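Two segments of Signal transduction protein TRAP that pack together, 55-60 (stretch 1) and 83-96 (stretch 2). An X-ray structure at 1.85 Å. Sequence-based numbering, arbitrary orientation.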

# COMPACT_ATOMS: atom_id res chain seq x y z
N VAL A 55 -7.13 5.96 5.13
CA VAL A 55 -6.10 5.32 5.96
C VAL A 55 -6.73 4.81 7.28
O VAL A 55 -7.14 5.62 8.18
CB VAL A 55 -4.96 6.28 6.26
CG1 VAL A 55 -3.94 5.56 7.16
CG2 VAL A 55 -4.31 6.71 4.95
N ILE A 56 -6.88 3.49 7.39
CA ILE A 56 -7.53 2.82 8.56
C ILE A 56 -6.52 2.65 9.70
O ILE A 56 -6.84 2.87 10.91
CB ILE A 56 -8.04 1.41 8.16
CG1 ILE A 56 -9.01 1.47 6.98
CG2 ILE A 56 -8.73 0.69 9.33
CD1 ILE A 56 -10.01 2.62 7.21
N LYS A 57 -5.29 2.23 9.33
CA LYS A 57 -4.20 2.09 10.28
C LYS A 57 -2.88 2.37 9.58
O LYS A 57 -2.74 2.07 8.39
CB LYS A 57 -4.16 0.67 10.88
CG LYS A 57 -3.17 0.62 12.06
CD LYS A 57 -2.76 -0.73 12.58
CE LYS A 57 -3.93 -1.60 12.97
NZ LYS A 57 -3.32 -2.60 13.91
N GLU A 58 -1.91 2.90 10.35
CA GLU A 58 -0.59 3.25 9.85
C GLU A 58 0.49 3.06 10.95
O GLU A 58 0.22 3.20 12.18
CB GLU A 58 -0.58 4.71 9.36
CG GLU A 58 -1.07 5.71 10.42
CD GLU A 58 -1.07 7.15 9.89
OE1 GLU A 58 0.02 7.70 9.61
OE2 GLU A 58 -2.16 7.75 9.73
N ILE A 59 1.69 2.71 10.49
CA ILE A 59 2.89 2.71 11.31
C ILE A 59 3.98 3.30 10.41
O ILE A 59 4.14 2.87 9.24
CB ILE A 59 3.28 1.25 11.68
CG1 ILE A 59 2.16 0.54 12.45
CG2 ILE A 59 4.70 1.18 12.24
CD1 ILE A 59 2.29 -0.97 12.49
N GLY A 60 4.78 4.23 10.91
CA GLY A 60 5.98 4.66 10.15
C GLY A 60 5.74 5.68 9.02
O GLY A 60 4.58 5.93 8.59
N LEU A 83 -13.72 -8.20 7.07
CA LEU A 83 -12.33 -8.24 6.58
C LEU A 83 -11.56 -7.15 7.31
O LEU A 83 -10.47 -7.37 7.90
CB LEU A 83 -12.26 -8.01 5.04
CG LEU A 83 -10.90 -7.85 4.38
CD1 LEU A 83 -9.99 -9.01 4.69
CD2 LEU A 83 -11.01 -7.72 2.86
N GLU A 84 -12.13 -5.95 7.23
CA GLU A 84 -11.53 -4.81 7.90
C GLU A 84 -11.19 -5.07 9.39
O GLU A 84 -10.08 -4.84 9.81
CB GLU A 84 -12.44 -3.58 7.75
CG GLU A 84 -11.74 -2.32 8.11
CD GLU A 84 -12.58 -1.10 7.84
OE1 GLU A 84 -13.23 -0.99 6.75
OE2 GLU A 84 -12.62 -0.30 8.81
N LYS A 85 -12.16 -5.52 10.20
CA LYS A 85 -11.90 -5.82 11.62
C LYS A 85 -10.77 -6.86 11.86
O LYS A 85 -9.93 -6.77 12.79
CB LYS A 85 -13.19 -6.35 12.22
CG LYS A 85 -13.13 -6.43 13.73
CD LYS A 85 -14.49 -6.78 14.36
CE LYS A 85 -14.17 -7.48 15.68
NZ LYS A 85 -14.21 -8.97 15.55
N LYS A 86 -10.77 -7.87 11.01
CA LYS A 86 -9.74 -8.81 11.07
C LYS A 86 -8.36 -8.19 10.87
O LYS A 86 -7.48 -8.49 11.65
CB LYS A 86 -9.99 -9.90 10.07
CG LYS A 86 -8.81 -10.83 9.90
CD LYS A 86 -9.28 -12.23 10.08
CE LYS A 86 -9.59 -12.48 11.54
NZ LYS A 86 -8.59 -13.30 12.25
N LEU A 87 -8.19 -7.41 9.79
CA LEU A 87 -6.89 -6.84 9.39
C LEU A 87 -6.46 -5.87 10.54
O LEU A 87 -5.39 -5.98 11.11
CB LEU A 87 -7.00 -6.17 8.01
CG LEU A 87 -7.03 -7.24 6.86
CD1 LEU A 87 -7.19 -6.60 5.48
CD2 LEU A 87 -5.73 -8.06 6.86
N ILE A 88 -7.39 -5.04 10.97
CA ILE A 88 -7.25 -4.28 12.26
C ILE A 88 -6.64 -4.98 13.49
O ILE A 88 -5.71 -4.45 14.13
CB ILE A 88 -8.62 -3.56 12.53
CG1 ILE A 88 -8.53 -2.36 11.67
CG2 ILE A 88 -8.78 -3.04 13.94
CD1 ILE A 88 -7.36 -1.56 12.15
N SER A 89 -7.13 -6.17 13.82
CA SER A 89 -6.72 -6.87 14.98
C SER A 89 -5.39 -7.65 14.86
O SER A 89 -5.01 -8.25 15.83
CB SER A 89 -7.86 -7.76 15.50
OG SER A 89 -8.90 -6.96 16.07
N VAL A 90 -4.72 -7.62 13.73
CA VAL A 90 -3.46 -8.36 13.62
C VAL A 90 -2.36 -7.87 14.53
O VAL A 90 -2.15 -6.70 14.60
CB VAL A 90 -2.91 -8.36 12.19
CG1 VAL A 90 -1.56 -9.02 12.16
CG2 VAL A 90 -3.85 -9.06 11.26
N ASP A 91 -1.67 -8.80 15.18
CA ASP A 91 -0.59 -8.49 16.09
C ASP A 91 0.45 -7.63 15.42
O ASP A 91 0.99 -7.98 14.45
CB ASP A 91 0.08 -9.75 16.68
CG ASP A 91 0.97 -9.45 17.90
OD1 ASP A 91 1.34 -8.31 18.15
OD2 ASP A 91 1.32 -10.39 18.60
N ASP A 92 0.69 -6.49 16.01
CA ASP A 92 1.65 -5.53 15.58
C ASP A 92 3.11 -5.97 15.54
O ASP A 92 3.93 -5.16 15.18
CB ASP A 92 1.59 -4.30 16.51
CG ASP A 92 1.07 -3.13 15.81
OD1 ASP A 92 0.33 -3.41 14.91
OD2 ASP A 92 1.37 -1.95 16.11
N ASN A 93 3.41 -7.19 15.92
CA ASN A 93 4.80 -7.60 16.16
C ASN A 93 5.72 -7.55 14.94
O ASN A 93 6.90 -7.44 15.07
CB ASN A 93 4.89 -8.97 16.79
CG ASN A 93 6.29 -9.35 17.20
OD1 ASN A 93 7.01 -8.55 17.74
ND2 ASN A 93 6.68 -10.56 16.93
N PHE A 94 5.10 -7.64 13.77
CA PHE A 94 5.79 -7.52 12.51
C PHE A 94 6.58 -6.25 12.39
O PHE A 94 7.53 -6.19 11.70
CB PHE A 94 4.82 -7.71 11.33
CG PHE A 94 3.73 -6.68 11.23
CD1 PHE A 94 3.99 -5.42 10.78
CD2 PHE A 94 2.42 -7.01 11.51
CE1 PHE A 94 3.00 -4.49 10.65
CE2 PHE A 94 1.41 -6.08 11.37
CZ PHE A 94 1.70 -4.82 10.94
N ARG A 95 6.17 -5.24 13.14
CA ARG A 95 6.90 -3.99 13.16
C ARG A 95 8.36 -4.14 13.62
O ARG A 95 9.22 -3.31 13.32
CB ARG A 95 6.17 -3.07 14.11
CG ARG A 95 6.83 -1.75 14.40
CD ARG A 95 6.33 -1.28 15.81
NE ARG A 95 4.89 -1.00 15.82
CZ ARG A 95 4.34 0.22 15.98
NH1 ARG A 95 5.07 1.33 16.10
NH2 ARG A 95 3.01 0.33 16.00
N ASN A 96 8.64 -5.22 14.34
CA ASN A 96 10.02 -5.47 14.77
C ASN A 96 10.83 -6.42 13.88
O ASN A 96 12.01 -6.66 14.17
CB ASN A 96 10.03 -6.05 16.16
CG ASN A 96 9.41 -5.11 17.13
OD1 ASN A 96 8.46 -5.48 17.77
ND2 ASN A 96 9.87 -3.86 17.15

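Stretch 1 is mostly a strand, 55-59, ending in Gly60. Stretch 2 begins in a helix that includes 83-88, passes through a loop, and closes with a 3-10 segment, 93-96. The strand and the helix run nearly parallel, with 14° between their directions and 9.7 Å between their axes at closest approach. That spacing leaves room for side chains between them. The backbones come nearer at Lys57 and Ile88, whose CA atoms are 7.3 Å apart. Further along, Ile59 lies across from Arg95, CA to CA 8.0 Å. Together the two stretches bury 407 Å².

Three strand residues make the contact: Ile56, Lys57 and Ile59. Each points its CA-to-CB bond toward stretch 2. Val55 and Glu58 do not reach it.

Ile56 has chi1 m and chi2 m. Its CG2 lies 3.8 Å from CG1 of Ile88, an apolar contact. The same CG2 is 4.0 Å from OE2 of Glu84. The CA-to-CB bond of Glu84 points sideways to the strand, but with chi1 and chi2 both t the side chain is extended and its end comes nearer. CG2 is a methyl, so this contact is van der Waals packing; the carboxylate makes its hydrogen bonds elsewhere in the structure.

Lys57 provides the one hydrogen bond between the stretches. Its NZ donates to O of Ile88 at 3.0 Å. The chain is t at chi1 and chi2, turns at chi3 (m), and is t again at chi4. This mostly extended shape carries the ammonium to the carbonyl of Ile88. No backbone hydrogen bond within the stretch uses this carbonyl, and the lysine gives it a donor. The aliphatic part of the lysine also packs: its CE is 3.5 Å from CD1 of Ile88. Ile88 is m at both chi angles, and although its CA-to-CB bond points sideways, its end comes nearer to the strand. It thus meets both Ile56 and Lys57. NZ of Lys57 also forms a long salt bridge with OD1 of Asp92, at 3.9 Å. At that distance the attraction is mainly electrostatic.

Ile59 is buried and has the largest area covered by the other stretch, 93 Å². With chi1 m and chi2 t, its CD1 extends to CE1 of Phe94 at 4.0 Å, an apolar contact oblique to the ring. Phe94 has chi1 p, and its ring end comes nearer to Ile59 than its sideways CA-to-CB bond would suggest. CG1 of Ile59 lies over one face of the Arg95 guanidinium, 3.7 Å from NH2. A flat guanidinium can pack its face on a hydrocarbon while its N-H groups bond in the plane.

Arg95 does this with Asp92. Its NH2 donates to OD2 of Asp92 at 2.8 Å, in a nearly straight hydrogen bond that is part of a salt bridge. Asp92 has an off-rotamer chi1 of -112°. In this conformation its carboxylate has OD1 on the Lys57 side and OD2 bonded to Arg95, so one acidic group faces two cations.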